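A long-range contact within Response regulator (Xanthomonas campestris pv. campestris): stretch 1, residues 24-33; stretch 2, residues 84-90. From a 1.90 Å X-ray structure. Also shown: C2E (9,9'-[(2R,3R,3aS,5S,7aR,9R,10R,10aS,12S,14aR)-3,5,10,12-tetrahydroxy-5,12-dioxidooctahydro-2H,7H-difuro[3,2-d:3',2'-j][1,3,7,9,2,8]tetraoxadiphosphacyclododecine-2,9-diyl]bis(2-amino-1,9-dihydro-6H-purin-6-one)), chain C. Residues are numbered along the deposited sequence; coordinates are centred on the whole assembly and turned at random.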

ATOM      1  N   GLY B  24       2.541 -12.517 -13.156  1.00 17.29           N
ATOM      2  CA  GLY B  24       3.832 -12.611 -13.817  1.00 17.11           C
ATOM      3  C   GLY B  24       4.988 -12.577 -12.831  1.00 17.26           C
ATOM      4  O   GLY B  24       5.983 -13.282 -13.014  1.00 16.67           O
ATOM      5  N   CYS B  25       4.869 -11.747 -11.795  1.00 17.08           N
ATOM      6  CA  CYS B  25       5.898 -11.640 -10.760  1.00 16.85           C
ATOM      7  C   CYS B  25       6.074 -12.996 -10.087  1.00 17.08           C
ATOM      8  O   CYS B  25       7.193 -13.463  -9.868  1.00 16.49           O
ATOM      9  N   GLU B  26       4.954 -13.619  -9.740  1.00 18.15           N
ATOM     10  CA  GLU B  26       5.001 -14.909  -9.069  1.00 21.33           C
ATOM     11  C   GLU B  26       5.621 -15.988  -9.950  1.00 21.30           C
ATOM     12  O   GLU B  26       6.427 -16.789  -9.478  1.00 22.58           O
ATOM     13  N   GLN B  27       5.273 -15.997 -11.233  1.00 21.04           N
ATOM     14  CA  GLN B  27       5.831 -16.999 -12.135  1.00 22.89           C
ATOM     15  C   GLN B  27       7.298 -16.710 -12.439  1.00 21.11           C
ATOM     16  O   GLN B  27       8.091 -17.635 -12.602  1.00 22.10           O
ATOM     17  N   ALA B  28       7.653 -15.429 -12.517  1.00 21.51           N
ATOM     18  CA  ALA B  28       9.034 -15.030 -12.787  1.00 21.35           C
ATOM     19  C   ALA B  28       9.914 -15.419 -11.605  1.00 21.93           C
ATOM     20  O   ALA B  28      11.032 -15.910 -11.783  1.00 21.32           O
ATOM     21  N   MET B  29       9.412 -15.195 -10.394  1.00 21.94           N
ATOM     22  CA  MET B  29      10.166 -15.550  -9.197  1.00 23.34           C
ATOM     23  C   MET B  29      10.384 -17.061  -9.165  1.00 23.86           C
ATOM     24  O   MET B  29      11.485 -17.533  -8.877  1.00 24.43           O
ATOM     25  N   ARG B  30       9.332 -17.817  -9.459  1.00 24.06           N
ATOM     26  CA  ARG B  30       9.426 -19.272  -9.459  1.00 26.25           C
ATOM     27  C   ARG B  30      10.484 -19.741 -10.453  1.00 25.94           C
ATOM     28  O   ARG B  30      11.374 -20.523 -10.107  1.00 26.22           O
ATOM     29  N   ASP B  31      10.387 -19.256 -11.686  1.00 25.63           N
ATOM     30  CA  ASP B  31      11.328 -19.641 -12.729  1.00 26.63           C
ATOM     31  C   ASP B  31      12.764 -19.232 -12.418  1.00 25.28           C
ATOM     32  O   ASP B  31      13.694 -20.001 -12.659  1.00 25.85           O
ATOM     33  N   SER B  32      12.945 -18.024 -11.888  1.00 23.96           N
ATOM     34  CA  SER B  32      14.277 -17.536 -11.551  1.00 23.51           C
ATOM     35  C   SER B  32      14.938 -18.357 -10.448  1.00 24.87           C
ATOM     36  O   SER B  32      16.144 -18.604 -10.493  1.00 24.35           O
ATOM     37  N   VAL B  33      14.154 -18.774  -9.459  1.00 24.83           N
ATOM     38  CA  VAL B  33      14.690 -19.575  -8.364  1.00 27.46           C
ATOM     39  C   VAL B  33      15.045 -20.975  -8.861  1.00 29.02           C
ATOM     40  O   VAL B  33      16.057 -21.553  -8.454  1.00 30.35           O
ATOM     41  N   ASP B  84      16.716 -10.943 -17.080  1.00 24.43           N
ATOM     42  CA  ASP B  84      16.245 -10.240 -15.894  1.00 21.64           C
ATOM     43  C   ASP B  84      14.788  -9.838 -16.119  1.00 22.32           C
ATOM     44  O   ASP B  84      14.241 -10.032 -17.205  1.00 21.35           O
ATOM     45  N   TRP B  85      14.148  -9.281 -15.099  1.00 20.53           N
ATOM     46  CA  TRP B  85      12.759  -8.886 -15.266  1.00 17.93           C
ATOM     47  C   TRP B  85      12.280  -7.868 -14.255  1.00 18.07           C
ATOM     48  O   TRP B  85      12.876  -7.698 -13.193  1.00 15.77           O
ATOM     49  N   ILE B  86      11.203  -7.173 -14.610  1.00 16.32           N
ATOM     50  CA  ILE B  86      10.595  -6.205 -13.712  1.00 15.69           C
ATOM     51  C   ILE B  86       9.091  -6.445 -13.735  1.00 15.50           C
ATOM     52  O   ILE B  86       8.482  -6.614 -14.797  1.00 15.68           O
ATOM     53  N   GLY B  87       8.499  -6.505 -12.549  1.00 15.38           N
ATOM     54  CA  GLY B  87       7.073  -6.726 -12.457  1.00 13.71           C
ATOM     55  C   GLY B  87       6.427  -5.731 -11.519  1.00 13.52           C
ATOM     56  O   GLY B  87       7.094  -5.134 -10.675  1.00 13.87           O
ATOM     57  N   ARG B  88       5.123  -5.552 -11.675  1.00 14.07           N
ATOM     58  CA  ARG B  88       4.367  -4.641 -10.831  1.00 14.27           C
ATOM     59  C   ARG B  88       3.535  -5.503  -9.883  1.00 14.26           C
ATOM     60  O   ARG B  88       2.621  -6.211 -10.311  1.00 14.44           O
ATOM     61  N   TRP B  89       3.874  -5.466  -8.599  1.00 11.94           N
ATOM     62  CA  TRP B  89       3.147  -6.247  -7.606  1.00 13.21           C
ATOM     63  C   TRP B  89       1.722  -5.702  -7.552  1.00 13.09           C
ATOM     64  O   TRP B  89       0.747  -6.451  -7.418  1.00 13.09           O
ATOM     65  N   GLY B  90       1.621  -4.382  -7.677  1.00 13.45           N
ATOM     66  CA  GLY B  90       0.339  -3.704  -7.648  1.00 13.22           C
ATOM     67  C   GLY B  90       0.542  -2.295  -7.121  1.00 13.25           C
ATOM     68  O   GLY B  90       1.491  -2.053  -6.381  1.00 14.17           O
TER

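A helix packs across a β-strand through a largely apolar contact, in which two strand tryptophans, Trp85 and Trp89, receive one side of the helix and a single hydrogen bond ties Trp85 to Ser32. Helix 24-33 and strand 85-90 approach to 8.2 Å between axes, with 137° between their N-to-C directions, and bury 391 Å² counting both sides. They come nearest at Cys25 and Gly87, whose CA atoms lie 5.3 Å apart; the backbones then diverge, with 7.6 Å between the CA atoms of Ala28 and Trp85, and the large indole of Trp85 fills the wider gap.

Trp85 points toward the helix with chi1 in p (55°) and chi2 at -94°, and gives the largest buried area of the contact, 104 Å². Ala28, also directed toward its partner, lays its methyl over one face of this indole: Ala28 CB is 3.6 Å from the centroid of the five-membered ring and only 18° off the ring normal, a CH-pi contact, and reaches 3.4 Å from Trp85 CE2. At the ring edge, Trp85 NE1 donates to Ser32 OG at 3.0 Å with an N-H...O angle of 156°, so the indole N-H has a partner on the helix. Ser32 is an m rotamer (-76°), and its OG in turn makes a weak hydrogen bond to Ala28 O, 3.2 Å away and one helical turn back; the OG position is less certain than most because it sits too close to an atom elsewhere in the model.

Met29 joins the two aromatic sites. Its CA-to-CB bond points sideways, but the m, t, m side chain (chi1 -81°, chi2 -169°, chi3 -81°) brings Met29 CG to 3.8 Å from Trp85 CH2 and Met29 CE to 3.7 Å from Trp89 CZ3. Cys25, m at -75°, lies where the backbones are closest. Cys25 SG is 3.5 Å from Gly87 CA, and the absence of a side chain on Gly87 makes room for it: an ideal CB there would fall 2.3 Å from the sulfur. Cys25 CB meets the edge of Trp89, 3.8 Å from Trp89 CE3, and Cys25 SG also lies at that edge, 5.4 Å from the centroid of the Trp89 six-membered ring.

Trp89 starts out sideways, but with chi1 in t (-163°) and chi2 at -120° its ring extends to the helix, where Glu26 CG adds a peripheral contact 4.1 Å from Trp89 CZ3. The same indole reaches the bound cyclic dinucleotide C2E, as Trp89 NE1 donates to C2E O1P at 2.8 Å and 169°, a nearly straight hydrogen bond. Next to it, Gly90 C approaches C2E N3 to 3.4 Å. Ile86 and Arg88 point away from the helix, whereas Trp85 points toward it.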

ATOM      1  CB  CYS B  25       5.489 -10.631  -9.674  1.00 15.36           C
ATOM      2  SG  CYS B  25       5.609  -8.892 -10.107  1.00 17.60           S
ATOM      3  CB  GLU B  26       3.597 -15.309  -8.610  1.00 23.92           C
ATOM      4  CG  GLU B  26       3.035 -14.370  -7.545  1.00 29.73           C
ATOM      5  CD  GLU B  26       1.627 -14.733  -7.108  1.00 34.86           C
ATOM      6  OE1 GLU B  26       1.076 -14.033  -6.228  1.00 38.59           O
ATOM      7  OE2 GLU B  26       1.070 -15.712  -7.642  1.00 38.47           O
ATOM      8  CB  GLN B  27       5.036 -17.056 -13.441  1.00 25.39           C
ATOM      9  CG  GLN B  27       5.272 -18.337 -14.233  1.00 26.76           C
ATOM     10  CD  GLN B  27       4.367 -18.453 -15.442  1.00 29.53           C
ATOM     11  OE1 GLN B  27       3.163 -18.221 -15.352  1.00 30.38           O
ATOM     12  NE2 GLN B  27       4.941 -18.828 -16.578  1.00 31.48           N
ATOM     13  CB  ALA B  28       9.117 -13.519 -13.032  1.00 20.35           C
ATOM     14  CB  MET B  29       9.423 -15.112  -7.925  1.00 23.11           C
ATOM     15  CG  MET B  29       9.597 -13.640  -7.553  1.00 23.92           C
ATOM     16  SD  MET B  29       8.962 -13.267  -5.890  1.00 24.26           S
ATOM     17  CE  MET B  29       7.206 -13.115  -6.237  1.00 24.13           C
ATOM     18  CB  ARG B  30       8.080 -19.903  -9.830  1.00 26.96           C
ATOM     19  CG  ARG B  30       8.082 -21.425  -9.767  1.00 30.67           C
ATOM     20  CD  ARG B  30       6.944 -22.019 -10.580  1.00 32.56           C
ATOM     21  NE  ARG B  30       7.081 -21.699 -11.998  1.00 34.11           N
ATOM     22  CZ  ARG B  30       6.206 -22.047 -12.936  1.00 34.82           C
ATOM     23  NH1 ARG B  30       5.115 -22.731 -12.613  1.00 34.08           N
ATOM     24  NH2 ARG B  30       6.426 -21.711 -14.199  1.00 34.28           N
ATOM     25  CB  ASP B  31      10.902 -19.052 -14.078  1.00 26.60           C
ATOM     26  CG  ASP B  31       9.576 -19.610 -14.568  1.00 27.73           C
ATOM     27  OD1 ASP B  31       9.087 -20.600 -13.983  1.00 29.81           O
ATOM     28  OD2 ASP B  31       9.027 -19.062 -15.546  1.00 28.67           O
ATOM     29  CB  SER B  32      14.223 -16.064 -11.134  1.00 21.56           C
ATOM     30  OG  SER B  32      14.074 -15.226 -12.268  1.00 22.18           O
ATOM     31  CB  VAL B  33      13.677 -19.689  -7.203  1.00 27.80           C
ATOM     32  CG1 VAL B  33      14.178 -20.690  -6.165  1.00 28.97           C
ATOM     33  CG2 VAL B  33      13.481 -18.325  -6.559  1.00 26.49           C
ATOM     34  CB  ASP B  84      17.111  -9.005 -15.653  1.00 21.47           C
ATOM     35  CG  ASP B  84      18.585  -9.350 -15.475  1.00 22.35           C
ATOM     36  OD1 ASP B  84      19.424  -8.436 -15.583  1.00 24.25           O
ATOM     37  OD2 ASP B  84      18.905 -10.531 -15.217  1.00 21.22           O
ATOM     38  CB  TRP B  85      11.847 -10.115 -15.204  1.00 15.49           C
ATOM     39  CG  TRP B  85      12.013 -10.955 -13.963  1.00 17.46           C
ATOM     40  CD1 TRP B  85      12.816 -12.048 -13.812  1.00 17.79           C
ATOM     41  CD2 TRP B  85      11.350 -10.767 -12.705  1.00 15.71           C
ATOM     42  NE1 TRP B  85      12.692 -12.557 -12.539  1.00 18.27           N
ATOM     43  CE2 TRP B  85      11.799 -11.791 -11.839  1.00 16.62           C
ATOM     44  CE3 TRP B  85      10.419  -9.834 -12.225  1.00 15.09           C
ATOM     45  CZ2 TRP B  85      11.345 -11.910 -10.515  1.00 16.47           C
ATOM     46  CZ3 TRP B  85       9.969  -9.952 -10.907  1.00 14.04           C
ATOM     47  CH2 TRP B  85      10.434 -10.984 -10.070  1.00 16.19           C
ATOM     48  CB  ILE B  86      10.916  -4.742 -14.115  1.00 17.87           C
ATOM     49  CG1 ILE B  86      10.221  -3.781 -13.143  1.00 17.49           C
ATOM     50  CG2 ILE B  86      10.484  -4.477 -15.563  1.00 19.54           C
ATOM     51  CD1 ILE B  86      10.695  -2.335 -13.241  1.00 15.49           C
ATOM     52  CB  ARG B  88       3.454  -3.766 -11.696  1.00 14.34           C
ATOM     53  CG  ARG B  88       2.760  -2.644 -10.940  1.00 13.48           C
ATOM     54  CD  ARG B  88       1.866  -1.823 -11.863  1.00 16.00           C
ATOM     55  NE  ARG B  88       1.173  -0.767 -11.131  1.00 17.88           N
ATOM     56  CZ  ARG B  88       0.231   0.015 -11.645  1.00 17.27           C
ATOM     57  NH1 ARG B  88      -0.143  -0.132 -12.911  1.00 15.85           N
ATOM     58  NH2 ARG B  88      -0.343   0.940 -10.886  1.00 14.09           N
ATOM     59  CB  TRP B  89       3.825  -6.094  -6.239  1.00 15.09           C
ATOM     60  CG  TRP B  89       3.446  -7.137  -5.234  1.00 15.50           C
ATOM     61  CD1 TRP B  89       2.858  -6.928  -4.018  1.00 14.69           C
ATOM     62  CD2 TRP B  89       3.703  -8.546  -5.320  1.00 16.74           C
ATOM     63  NE1 TRP B  89       2.740  -8.118  -3.336  1.00 15.07           N
ATOM     64  CE2 TRP B  89       3.251  -9.126  -4.111  1.00 16.34           C
ATOM     65  CE3 TRP B  89       4.275  -9.375  -6.298  1.00 16.93           C
ATOM     66  CZ2 TRP B  89       3.354 -10.501  -3.852  1.00 18.19           C
ATOM     67  CZ3 TRP B  89       4.377 -10.744  -6.040  1.00 18.38           C
ATOM     68  CH2 TRP B  89       3.918 -11.290  -4.824  1.00 18.02           C
TER
HETATM   69  P1  C2E C 487       0.428  -7.607  -0.584  1.00 15.76           P
HETATM   70  O2P C2E C 487      -0.655  -8.417  -1.243  1.00 17.05           O
HETATM   71  O1P C2E C 487       1.824  -8.145  -0.729  1.00 15.96           O
HETATM   72  O5' C2E C 487       0.469  -6.132  -1.149  1.00 14.54           O
HETATM   73  C5' C2E C 487       1.447  -5.197  -0.649  1.00 13.91           C
HETATM   74  C4' C2E C 487       1.194  -3.876  -1.368  1.00 14.46           C
HETATM   75  O4' C2E C 487       1.226  -3.934  -2.783  1.00 14.85           O
HETATM   76  C3' C2E C 487      -0.173  -3.292  -1.017  1.00 13.12           C
HETATM   77  O3' C2E C 487      -0.123  -2.591   0.227  1.00 15.15           O
HETATM   78  C2' C2E C 487      -0.447  -2.447  -2.220  1.00 13.61           C
HETATM   79  O2' C2E C 487       0.087  -1.134  -1.979  1.00 12.59           O
HETATM   80  C1' C2E C 487       0.245  -3.105  -3.403  1.00 12.04           C
HETATM   81  N9  C2E C 487      -0.715  -3.949  -4.161  1.00 13.60           N
HETATM   82  C8  C2E C 487      -0.713  -5.297  -4.245  1.00 14.33           C
HETATM   83  N7  C2E C 487      -1.715  -5.747  -5.029  1.00 14.51           N
HETATM   84  C5  C2E C 487      -2.377  -4.682  -5.469  1.00 14.26           C
HETATM   85  C6  C2E C 487      -3.546  -4.445  -6.355  1.00 17.86           C
HETATM   86  O6  C2E C 487      -4.147  -5.412  -6.886  1.00 19.62           O
HETATM   87  N1  C2E C 487      -3.940  -3.166  -6.583  1.00 15.18           N
HETATM   88  C2  C2E C 487      -3.303  -2.100  -6.027  1.00 14.75           C
HETATM   89  N2  C2E C 487      -3.745  -0.856  -6.294  1.00 12.93           N
HETATM   90  N3  C2E C 487      -2.213  -2.250  -5.193  1.00 11.75           N
HETATM   91  C4  C2E C 487      -1.722  -3.493  -4.891  1.00 13.82           C
HETATM   92  P11 C2E C 487      -1.495  -2.677   1.065  1.00 12.99           P
HETATM   93  O21 C2E C 487      -2.638  -2.192   0.237  1.00 12.63           O
HETATM   94  O11 C2E C 487      -1.244  -1.843   2.273  1.00 13.33           O
HETATM   95  O5A C2E C 487      -1.756  -4.168   1.508  1.00 12.90           O
HETATM   96  C5A C2E C 487      -0.780  -4.809   2.329  1.00 13.44           C
HETATM   97  C4A C2E C 487      -1.193  -6.222   2.609  1.00 14.57           C
HETATM   98  O4A C2E C 487      -2.529  -6.353   3.167  1.00 15.10           O
HETATM   99  C3A C2E C 487      -1.183  -7.126   1.376  1.00 14.11           C
HETATM  100  O3A C2E C 487       0.145  -7.557   1.016  1.00 15.43           O
HETATM  101  C2A C2E C 487      -2.078  -8.237   1.833  1.00 15.64           C
HETATM  102  O2A C2E C 487      -1.283  -9.215   2.524  1.00 16.71           O
HETATM  103  C1A C2E C 487      -3.107  -7.597   2.750  1.00 14.17           C
HETATM  104  N91 C2E C 487      -4.397  -7.436   2.040  1.00 16.08           N
HETATM  105  C81 C2E C 487      -4.823  -6.394   1.285  1.00 15.00           C
HETATM  106  N71 C2E C 487      -6.068  -6.623   0.801  1.00 16.33           N
HETATM  107  C51 C2E C 487      -6.454  -7.831   1.248  1.00 16.54           C
HETATM  108  C61 C2E C 487      -7.653  -8.706   1.125  1.00 17.24           C
HETATM  109  O61 C2E C 487      -8.648  -8.361   0.463  1.00 18.03           O
HETATM  110  N11 C2E C 487      -7.645  -9.910   1.760  1.00 18.93           N
HETATM  111  C21 C2E C 487      -6.579 -10.341   2.504  1.00 17.75           C
HETATM  112  N21 C2E C 487      -6.636 -11.553   3.110  1.00 19.82           N
HETATM  113  N31 C2E C 487      -5.453  -9.583   2.654  1.00 17.51           N
HETATM  114  C41 C2E C 487      -5.344  -8.348   2.058  1.00 16.07           C